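Local coordinates for Uly1 (Catenovulum maritimum, PDB 7DRQ), which is an ulvan lyase of polysaccharide lyase family 24, which probably cleaves the marine polysaccharide ulvan by elimination, at residues 14-27 / 36-48. Numbering follows the deposited sequence.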
loop_
_atom_site.group_PDB
_atom_site.type_symbol
_atom_site.label_atom_id
_atom_site.label_comp_id
_atom_site.label_asym_id
_atom_site.label_seq_id
_atom_site.Cartn_x
_atom_site.Cartn_y
_atom_site.Cartn_z
ATOM N N ALA A 14 10.631 11.173 -12.753
ATOM C CA ALA A 14 9.799 10.827 -11.601
ATOM C C ALA A 14 9.945 11.870 -10.501
ATOM O O ALA A 14 11.055 12.305 -10.177
ATOM C CB ALA A 14 10.180 9.449 -11.059
ATOM N N LEU A 15 8.815 12.276 -9.934
ATOM C CA LEU A 15 8.818 13.322 -8.915
ATOM C C LEU A 15 9.516 12.855 -7.641
ATOM O O LEU A 15 9.311 11.735 -7.169
ATOM C CB LEU A 15 7.389 13.758 -8.605
ATOM C CG LEU A 15 7.232 14.780 -7.464
ATOM C CD1 LEU A 15 7.919 16.102 -7.835
ATOM C CD2 LEU A 15 5.755 15.015 -7.134
ATOM N N PHE A 16 10.343 13.735 -7.078
ATOM C CA PHE A 16 11.028 13.481 -5.824
ATOM C C PHE A 16 11.018 14.756 -4.996
ATOM O O PHE A 16 11.151 15.853 -5.545
ATOM C CB PHE A 16 12.464 13.020 -6.075
ATOM C CG PHE A 16 13.205 12.623 -4.837
ATOM C CD1 PHE A 16 13.088 11.339 -4.328
ATOM C CD2 PHE A 16 14.053 13.522 -4.206
ATOM C CE1 PHE A 16 13.788 10.966 -3.186
ATOM C CE2 PHE A 16 14.750 13.160 -3.069
ATOM C CZ PHE A 16 14.618 11.881 -2.554
ATOM N N PHE A 17 10.856 14.611 -3.687
ATOM C CA PHE A 17 10.802 15.762 -2.788
ATOM C C PHE A 17 12.223 16.052 -2.313
ATOM O O PHE A 17 12.707 15.455 -1.349
ATOM C CB PHE A 17 9.848 15.490 -1.633
ATOM C CG PHE A 17 8.490 15.028 -2.078
ATOM C CD1 PHE A 17 7.890 15.584 -3.199
ATOM C CD2 PHE A 17 7.807 14.042 -1.378
ATOM C CE1 PHE A 17 6.626 15.160 -3.608
ATOM C CE2 PHE A 17 6.541 13.619 -1.783
ATOM C CZ PHE A 17 5.963 14.175 -2.903
ATOM N N ASP A 18 12.891 16.975 -2.996
ATOM C CA ASP A 18 14.314 17.227 -2.791
ATOM C C ASP A 18 14.596 18.252 -1.697
ATOM O O ASP A 18 15.758 18.642 -1.519
ATOM C CB ASP A 18 14.957 17.678 -4.103
ATOM C CG ASP A 18 14.465 19.034 -4.567
ATOM O OD1 ASP A 18 13.266 19.358 -4.387
ATOM O OD2 ASP A 18 15.290 19.783 -5.122
ATOM N N GLY A 19 13.573 18.690 -0.971
ATOM C CA GLY A 19 13.746 19.658 0.101
ATOM C C GLY A 19 13.963 19.016 1.455
ATOM O O GLY A 19 14.618 17.973 1.545
ATOM N N VAL A 20 13.419 19.616 2.514
ATOM C CA VAL A 20 13.627 19.123 3.870
ATOM C C VAL A 20 12.291 18.730 4.492
ATOM O O VAL A 20 11.211 19.075 4.005
ATOM C CB VAL A 20 14.366 20.143 4.766
ATOM C CG1 VAL A 20 15.682 20.542 4.134
ATOM C CG2 VAL A 20 13.490 21.372 5.046
ATOM N N LYS A 21 12.388 18.007 5.602
ATOM C CA LYS A 21 11.205 17.558 6.320
ATOM C C LYS A 21 10.521 18.721 7.028
ATOM O O LYS A 21 11.175 19.553 7.657
ATOM C CB LYS A 21 11.596 16.487 7.337
ATOM C CG LYS A 21 10.437 15.981 8.167
ATOM C CD LYS A 21 10.037 14.605 7.725
ATOM C CE LYS A 21 9.300 13.881 8.833
ATOM N NZ LYS A 21 8.150 14.707 9.276
ATOM N N LYS A 22 9.193 18.771 6.931
ATOM C CA LYS A 22 8.387 19.777 7.612
ATOM C C LYS A 22 7.466 19.120 8.631
ATOM O O LYS A 22 6.917 18.040 8.386
ATOM C CB LYS A 22 7.538 20.583 6.623
ATOM C CG LYS A 22 8.331 21.414 5.634
ATOM C CD LYS A 22 9.139 22.516 6.313
ATOM C CE LYS A 22 9.923 23.314 5.274
ATOM N NZ LYS A 22 10.702 24.428 5.876
ATOM N N SER A 23 7.289 19.787 9.773
ATOM C CA SER A 23 6.263 19.395 10.720
ATOM C C SER A 23 4.878 19.564 10.087
ATOM O O SER A 23 4.707 20.226 9.063
ATOM C CB SER A 23 6.376 20.233 11.998
ATOM O OG SER A 23 5.779 21.501 11.816
ATOM N N VAL A 24 3.878 18.954 10.715
ATOM C CA VAL A 24 2.498 19.131 10.274
ATOM C C VAL A 24 2.063 20.584 10.462
ATOM O O VAL A 24 1.457 21.157 9.542
ATOM C CB VAL A 24 1.558 18.153 10.992
ATOM C CG1 VAL A 24 0.125 18.617 10.867
ATOM C CG2 VAL A 24 1.732 16.753 10.408
ATOM N N PRO A 25 2.332 21.234 11.607
ATOM C CA PRO A 25 1.982 22.666 11.701
ATOM C C PRO A 25 2.732 23.540 10.707
ATOM O O PRO A 25 2.146 24.483 10.164
ATOM C CB PRO A 25 2.327 23.018 13.158
ATOM C CG PRO A 25 2.220 21.726 13.886
ATOM C CD PRO A 25 2.757 20.704 12.919
ATOM N N GLN A 26 4.016 23.268 10.464
ATOM C CA GLN A 26 4.741 23.967 9.409
ATOM C C GLN A 26 4.067 23.761 8.057
ATOM O O GLN A 26 3.787 24.723 7.330
ATOM C CB GLN A 26 6.184 23.462 9.346
ATOM C CG GLN A 26 7.223 24.278 10.093
ATOM C CD GLN A 26 8.597 23.648 9.997
ATOM O OE1 GLN A 26 8.737 22.419 10.042
ATOM N NE2 GLN A 26 9.625 24.482 9.846
ATOM N N ALA A 27 3.814 22.499 7.699
ATOM C CA ALA A 27 3.242 22.193 6.390
ATOM C C ALA A 27 1.894 22.872 6.213
ATOM O O ALA A 27 1.556 23.330 5.116
ATOM C CB ALA A 27 3.107 20.682 6.222
ATOM N N GLN A 36 11.789 27.525 -4.101
ATOM C CA GLN A 36 12.047 26.614 -2.995
ATOM C C GLN A 36 12.280 25.196 -3.501
ATOM O O GLN A 36 11.746 24.780 -4.535
ATOM C CB GLN A 36 10.879 26.603 -1.999
ATOM C CG GLN A 36 9.618 25.886 -2.514
ATOM C CD GLN A 36 8.562 25.682 -1.439
ATOM O OE1 GLN A 36 7.832 26.613 -1.078
ATOM N NE2 GLN A 36 8.476 24.460 -0.917
ATOM N N LYS A 37 13.089 24.446 -2.754
ATOM C CA LYS A 37 13.127 23.003 -2.950
ATOM C C LYS A 37 11.796 22.394 -2.522
ATOM O O LYS A 37 10.983 23.018 -1.831
ATOM C CB LYS A 37 14.284 22.385 -2.161
ATOM C CG LYS A 37 15.665 22.811 -2.651
ATOM C CD LYS A 37 16.774 22.122 -1.868
ATOM C CE LYS A 37 18.080 22.908 -1.967
ATOM N NZ LYS A 37 18.118 24.049 -0.994
ATOM N N TYR A 38 11.563 21.157 -2.956
ATOM C CA TYR A 38 10.274 20.491 -2.697
ATOM C C TYR A 38 10.326 19.838 -1.327
ATOM O O TYR A 38 10.792 18.709 -1.168
ATOM C CB TYR A 38 9.968 19.488 -3.799
ATOM C CG TYR A 38 8.489 19.187 -3.999
ATOM C CD1 TYR A 38 7.565 19.381 -2.979
ATOM C CD2 TYR A 38 8.031 18.697 -5.215
ATOM C CE1 TYR A 38 6.205 19.089 -3.170
ATOM C CE2 TYR A 38 6.699 18.418 -5.420
ATOM C CZ TYR A 38 5.788 18.610 -4.401
ATOM O OH TYR A 38 4.469 18.321 -4.641
ATOM N N ASN A 39 9.845 20.554 -0.316
ATOM C CA ASN A 39 9.820 20.025 1.038
ATOM C C ASN A 39 8.748 18.943 1.153
ATOM O O ASN A 39 8.009 18.656 0.204
ATOM C CB ASN A 39 9.601 21.165 2.030
ATOM C CG ASN A 39 10.666 22.227 1.906
ATOM O OD1 ASN A 39 11.855 21.915 1.836
ATOM N ND2 ASN A 39 10.252 23.486 1.856
ATOM N N TYR A 40 8.658 18.324 2.330
ATOM C CA TYR A 40 7.789 17.165 2.474
ATOM C C TYR A 40 7.431 16.960 3.941
ATOM O O TYR A 40 8.180 17.348 4.842
ATOM C CB TYR A 40 8.457 15.909 1.893
ATOM C CG TYR A 40 9.789 15.558 2.527
ATOM C CD1 TYR A 40 10.974 16.099 2.038
ATOM C CD2 TYR A 40 9.859 14.696 3.616
ATOM C CE1 TYR A 40 12.204 15.781 2.612
ATOM C CE2 TYR A 40 11.081 14.371 4.198
ATOM C CZ TYR A 40 12.248 14.920 3.692
ATOM O OH TYR A 40 13.462 14.606 4.266
ATOM N N ALA A 41 6.280 16.338 4.166
ATOM C CA ALA A 41 5.751 16.153 5.511
ATOM C C ALA A 41 6.048 14.775 6.083
ATOM O O ALA A 41 6.131 14.624 7.310
ATOM C CB ALA A 41 4.237 16.388 5.514
ATOM N N TYR A 42 6.235 13.772 5.232
ATOM C CA TYR A 42 6.485 12.429 5.735
ATOM C C TYR A 42 7.734 11.854 5.089
ATOM O O TYR A 42 8.847 12.129 5.552
ATOM C CB TYR A 42 5.243 11.567 5.510
ATOM C CG TYR A 42 4.063 12.137 6.264
ATOM C CD1 TYR A 42 3.942 11.952 7.630
ATOM C CD2 TYR A 42 3.107 12.914 5.615
ATOM C CE1 TYR A 42 2.884 12.496 8.332
ATOM C CE2 TYR A 42 2.035 13.456 6.305
ATOM C CZ TYR A 42 1.930 13.243 7.665
ATOM O OH TYR A 42 0.867 13.781 8.359
ATOM N N GLY A 43 7.577 11.082 4.002
ATOM C CA GLY A 43 8.724 10.601 3.261
ATOM C C GLY A 43 9.080 11.532 2.119
ATOM O O GLY A 43 8.319 12.413 1.743
ATOM N N ASN A 44 10.277 11.349 1.567
ATOM C CA ASN A 44 10.694 12.204 0.464
ATOM C C ASN A 44 10.511 11.550 -0.901
ATOM O O ASN A 44 10.775 12.198 -1.915
ATOM C CB ASN A 44 12.154 12.660 0.655
ATOM C CG ASN A 44 13.146 11.516 0.696
ATOM O OD1 ASN A 44 12.825 10.375 0.369
ATOM N ND2 ASN A 44 14.388 11.828 1.082
ATOM N N ALA A 45 10.018 10.312 -0.957
ATOM C CA ALA A 45 9.967 9.545 -2.206
ATOM C C ALA A 45 8.546 9.033 -2.425
ATOM O O ALA A 45 8.122 8.058 -1.791
ATOM C CB ALA A 45 10.979 8.402 -2.180
ATOM N N ILE A 46 7.809 9.699 -3.321
ATOM C CA ILE A 46 6.448 9.293 -3.663
ATOM C C ILE A 46 6.404 8.369 -4.879
ATOM O O ILE A 46 5.327 7.856 -5.220
ATOM C CB ILE A 46 5.582 10.554 -3.888
ATOM C CG1 ILE A 46 4.089 10.243 -3.731
ATOM C CG2 ILE A 46 5.912 11.214 -5.240
ATOM C CD1 ILE A 46 3.223 11.478 -3.494
ATOM N N ALA A 47 7.541 8.126 -5.524
ATOM C CA ALA A 47 7.636 7.261 -6.697
ATOM C C ALA A 47 8.962 6.508 -6.713
ATOM O O ALA A 47 10.033 7.134 -6.685
ATOM C CB ALA A 47 7.477 8.085 -7.978
ATOM N N PRO A 48 8.953 5.166 -6.746
ATOM C CA PRO A 48 7.785 4.290 -6.682
ATOM C C PRO A 48 7.314 4.136 -5.244
ATOM O O PRO A 48 8.124 3.962 -4.339
ATOM C CB PRO A 48 8.308 2.968 -7.249
ATOM C CG PRO A 48 9.741 2.957 -6.880
ATOM C CD PRO A 48 10.207 4.395 -6.811
HETATM O O HOH W 1 10.142 9.725 -5.550
HETATM O O HOH W 2 6.118 13.461 9.796
HETATM O O HOH W 3 5.372 16.103 9.438
#
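Lys-21 and Tyr-40 form a single parallel bridge, evidenced by Tyr-40 N donating to Val-20 O (3.1 Å) and Tyr-40 O accepting from Lys-22 N (2.7 Å). In this beta-propeller, strand 3-15 closes a blade with strands 469-478, 455-462 and 444-452; residues 14-27 leave that blade, and residues 36-48 return alongside, parallel at 39-41 and antiparallel at 44-47. The antiparallel part is joined by Phe-17 N to Asn-44 O (3.0 Å) and by a water linking Leu-15 O to Ala-47 N.

The Tyr-40 ring is sandwiched. Lys-21 CA makes a CH-pi contact over one face, 4.0 Å from the ring centroid, while Asn-44 CB lies 3.6 Å above the plane on the opposite face. With chi1 at 59°, CG stands between the backbone N and carbonyl carbon, which brings the ring back over its bridge partner, and Lys-21 CB and CD lie along CE2. Replacing it with an alanine would probably open a gap between Lys-21 and Asn-44 and deprive CB and CD of that support.

Phe-17 presents its edge to the face of Tyr-38, CD1 over the ring centre, with planes 57° apart; its CZ reaches Ile-46 CB. Leu-15 CD1 packs against Tyr-38 CE2, and both Leu-15 and Ile-46 touch Tyr-65 of strand 59-65, tying this core to the next sheet.

Where 18-20 pass 38-39, two side chains bond to backbone N-H groups across the contact: Asp-18 OD1 receives Tyr-38 N on its syn side, though tilted out of the carboxylate plane, and Val-20 N points at an in-plane lone pair of Asn-39 OD1, 2.9 Å away and nearly straight at 171°.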